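Local coordinates for glycoside hydrolase family 43 (Halothermothrix orenii, PDB 4QQS), which has alpha-L-arabinofuranosidase activity, as a thermostable five-bladed beta-propeller glycosidase that probably takes part in breaking down plant polysaccharides such as xylan, at residues G135-Y140 with M163-L168. Residues are numbered along the deposited sequence; the frame is centred on the assembly and turned at random.
Sequences GTPYIY and MSQDLL
Met163 lays its thioether against Ile139, CG and SD lying over CB and CG2 of the isoleucine, the two side chains crossing at a slant. CG of Met163 stands anti to its own carbonyl carbon (chi1 -47°), which carries the chain on to Ile139, and SD comes to rest 3.7 Å from Ile139 CB. The bend at chi3 (83°) then turns CE toward Ile139 CD1, 4.2 Å away. Met163 also touches Ile129 of strand 124-131. Next to this pair the ring of Pro137 takes neighbours on several of its atoms: CB meets Leu167 CD2 at 3.7 Å, CG lies 3.5 Å from Ser164 O, and CD faces the amide end of Gln165, whose bent side chain crosses the ring at about a right angle. The backbone ties in between, Met163 N giving a hydrogen bond to Pro137 O that is nearly straight at the hydrogen (175°), though N stands above the carbonyl plane. It follows on from the antiparallel pairing of strands 137-143 and 153-162, in which Ile139 bonds to Gln161. The chain then makes a type I turn from Ser164 to Leu167. Within this turn, Asp166 OD1 accepts from Leu168 N, closing an Asx turn, and Ser164 OG reaches the same oxygen from the opposite face at 2.7 Å. An alanine in place of Met163 would probably open a gap beside Ile139 and Ile129. Apolar contact and one backbone hydrogen bond thus join strand and loop in this propeller blade, while the side-chain polar bonds lie within the loop and hold its turn in shape.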
ATOM      1  N   GLY A 135      20.536  -1.763  -4.483  1.00 12.10           N
ATOM      2  CA  GLY A 135      19.880  -1.660  -5.774  1.00 12.21           C
ATOM      3  C   GLY A 135      19.071  -2.872  -6.206  1.00 12.17           C
ATOM      4  O   GLY A 135      18.472  -2.849  -7.285  1.00 13.59           O
ATOM      5  N   THR A 136      19.047  -3.925  -5.394  1.00 11.56           N
ATOM      6  CA  THR A 136      18.287  -5.121  -5.749  1.00 11.60           C
ATOM      7  C   THR A 136      16.791  -4.879  -5.531  1.00 10.61           C
ATOM      8  O   THR A 136      16.387  -4.443  -4.451  1.00 10.49           O
ATOM      9  CB  THR A 136      18.719  -6.336  -4.905  1.00 12.79           C
ATOM     10  OG1 THR A 136      20.134  -6.543  -5.019  1.00 14.92           O
ATOM     11  CG2 THR A 136      17.982  -7.601  -5.345  1.00 12.47           C
ATOM     12  N   PRO A 137      15.960  -5.176  -6.545  1.00 10.77           N
ATOM     13  CA  PRO A 137      14.512  -5.050  -6.389  1.00 10.16           C
ATOM     14  C   PRO A 137      13.872  -6.314  -5.834  1.00  9.07           C
ATOM     15  O   PRO A 137      14.258  -7.436  -6.179  1.00  9.50           O
ATOM     16  CB  PRO A 137      14.034  -4.816  -7.824  1.00 11.89           C
ATOM     17  CG  PRO A 137      15.081  -5.437  -8.697  1.00 13.59           C
ATOM     18  CD  PRO A 137      16.347  -5.504  -7.929  1.00 12.44           C
ATOM     19  N   TYR A 138      12.876  -6.106  -4.981  1.00  8.20           N
ATOM     20  CA  TYR A 138      12.049  -7.170  -4.450  1.00  7.61           C
ATOM     21  C   TYR A 138      10.595  -6.768  -4.583  1.00  8.03           C
ATOM     22  O   TYR A 138      10.253  -5.625  -4.339  1.00 10.30           O
ATOM     23  CB  TYR A 138      12.355  -7.411  -2.971  1.00  8.17           C
ATOM     24  CG  TYR A 138      13.781  -7.809  -2.704  1.00  8.42           C
ATOM     25  CD1 TYR A 138      14.768  -6.850  -2.518  1.00  9.23           C
ATOM     26  CD2 TYR A 138      14.155  -9.143  -2.660  1.00  9.75           C
ATOM     27  CE1 TYR A 138      16.079  -7.203  -2.284  1.00 10.16           C
ATOM     28  CE2 TYR A 138      15.479  -9.512  -2.437  1.00 10.62           C
ATOM     29  CZ  TYR A 138      16.433  -8.529  -2.253  1.00 10.78           C
ATOM     30  OH  TYR A 138      17.748  -8.862  -2.011  1.00 12.76           O
ATOM     31  N   ILE A 139       9.749  -7.710  -4.966  1.00  7.03           N
ATOM     32  CA  ILE A 139       8.319  -7.475  -5.014  1.00  6.68           C
ATOM     33  C   ILE A 139       7.633  -8.268  -3.914  1.00  6.41           C
ATOM     34  O   ILE A 139       7.843  -9.469  -3.771  1.00  7.01           O
ATOM     35  CB  ILE A 139       7.727  -7.774  -6.419  1.00  7.06           C
ATOM     36  CG1 ILE A 139       6.263  -7.317  -6.484  1.00  7.78           C
ATOM     37  CG2 ILE A 139       7.876  -9.239  -6.805  1.00  7.77           C
ATOM     38  CD1 ILE A 139       5.670  -7.361  -7.889  1.00  9.28           C
ATOM     39  N   TYR A 140       6.830  -7.556  -3.131  1.00  5.73           N
ATOM     40  CA  TYR A 140       5.968  -8.133  -2.105  1.00  6.17           C
ATOM     41  C   TYR A 140       4.562  -8.059  -2.667  1.00  6.17           C
ATOM     42  O   TYR A 140       4.185  -7.050  -3.227  1.00  7.64           O
ATOM     43  CB  TYR A 140       6.081  -7.308  -0.802  1.00  6.34           C
ATOM     44  CG  TYR A 140       7.457  -7.367  -0.210  1.00  6.51           C
ATOM     45  CD1 TYR A 140       8.467  -6.525  -0.648  1.00  6.66           C
ATOM     46  CD2 TYR A 140       7.770  -8.293   0.761  1.00  6.67           C
ATOM     47  CE1 TYR A 140       9.755  -6.630  -0.149  1.00  7.28           C
ATOM     48  CE2 TYR A 140       9.050  -8.396   1.283  1.00  7.15           C
ATOM     49  CZ  TYR A 140      10.048  -7.564   0.819  1.00  7.01           C
ATOM     50  OH  TYR A 140      11.335  -7.643   1.266  1.00  8.01           O
ATOM     51  N   MET A 163      13.297  -9.534  -7.892  1.00  9.08           N
ATOM     52  CA  MET A 163      13.012  -9.322  -9.307  1.00  9.92           C
ATOM     53  C   MET A 163      14.284  -9.231 -10.107  1.00 11.48           C
ATOM     54  O   MET A 163      15.352  -8.937  -9.582  1.00 12.21           O
ATOM     55  CB  MET A 163      12.222  -8.040  -9.547  1.00 10.27           C
ATOM     56  CG  MET A 163      11.020  -7.858  -8.618  1.00 11.66           C
ATOM     57  SD  MET A 163      10.034  -6.425  -9.024  1.00 13.22           S
ATOM     58  CE  MET A 163       9.019  -7.084 -10.330  1.00 15.01           C
ATOM     59  N   SER A 164      14.149  -9.454 -11.407  1.00 12.07           N
ATOM     60  CA  SER A 164      15.210  -9.128 -12.327  1.00 12.50           C
ATOM     61  C   SER A 164      15.428  -7.619 -12.295  1.00 11.82           C
ATOM     62  O   SER A 164      14.549  -6.841 -11.873  1.00 12.26           O
ATOM     63  CB  SER A 164      14.844  -9.576 -13.737  1.00 13.03           C
ATOM     64  OG  SER A 164      13.598  -9.017 -14.122  1.00 13.20           O
ATOM     65  N   GLN A 165      16.588  -7.200 -12.786  1.00 12.83           N
ATOM     66  CA  GLN A 165      16.926  -5.791 -12.793  1.00 14.36           C
ATOM     67  C   GLN A 165      15.951  -4.957 -13.610  1.00 14.43           C
ATOM     68  O   GLN A 165      15.735  -3.792 -13.285  1.00 14.74           O
ATOM     69  CB  GLN A 165      18.352  -5.589 -13.320  1.00 16.46           C
ATOM     70  CG  GLN A 165      19.434  -6.001 -12.333  1.00 19.48           C
ATOM     71  CD  GLN A 165      19.518  -5.061 -11.150  1.00 22.08           C
ATOM     72  OE1 GLN A 165      19.618  -3.847 -11.319  1.00 23.70           O
ATOM     73  NE2 GLN A 165      19.448  -5.616  -9.937  1.00 23.09           N
ATOM     74  N   ASP A 166      15.365  -5.547 -14.652  1.00 14.15           N
ATOM     75  CA  ASP A 166      14.407  -4.832 -15.496  1.00 14.22           C
ATOM     76  C   ASP A 166      12.961  -4.880 -14.987  1.00 14.11           C
ATOM     77  O   ASP A 166      12.064  -4.328 -15.625  1.00 15.25           O
ATOM     78  CB  ASP A 166      14.497  -5.288 -16.963  1.00 14.38           C
ATOM     79  CG  ASP A 166      14.206  -6.775 -17.177  1.00 15.00           C
ATOM     80  OD1 ASP A 166      13.676  -7.441 -16.267  1.00 15.29           O
ATOM     81  OD2 ASP A 166      14.495  -7.259 -18.301  1.00 15.66           O
ATOM     82  N   LEU A 167      12.769  -5.496 -13.822  1.00 13.20           N
ATOM     83  CA  LEU A 167      11.464  -5.646 -13.185  1.00 12.80           C
ATOM     84  C   LEU A 167      10.468  -6.536 -13.935  1.00 12.64           C
ATOM     85  O   LEU A 167       9.301  -6.571 -13.568  1.00 13.33           O
ATOM     86  CB  LEU A 167      10.820  -4.286 -12.891  1.00 13.23           C
ATOM     87  CG  LEU A 167      11.681  -3.231 -12.200  1.00 12.93           C
ATOM     88  CD1 LEU A 167      10.874  -1.971 -11.941  1.00 13.66           C
ATOM     89  CD2 LEU A 167      12.320  -3.748 -10.911  1.00 12.96           C
ATOM     90  N   LEU A 168      10.924  -7.259 -14.963  1.00 12.87           N
ATOM     91  CA  LEU A 168      10.016  -8.070 -15.783  1.00 12.60           C
ATOM     92  C   LEU A 168       9.889  -9.538 -15.366  1.00 12.17           C
ATOM     93  O   LEU A 168       8.970 -10.225 -15.832  1.00 13.20           O
ATOM     94  CB  LEU A 168      10.425  -8.002 -17.254  1.00 13.33           C
ATOM     95  CG  LEU A 168      10.530  -6.602 -17.847  1.00 14.38           C
ATOM     96  CD1 LEU A 168      11.008  -6.688 -19.288  1.00 14.61           C
ATOM     97  CD2 LEU A 168       9.220  -5.837 -17.764  1.00 15.96           C
TER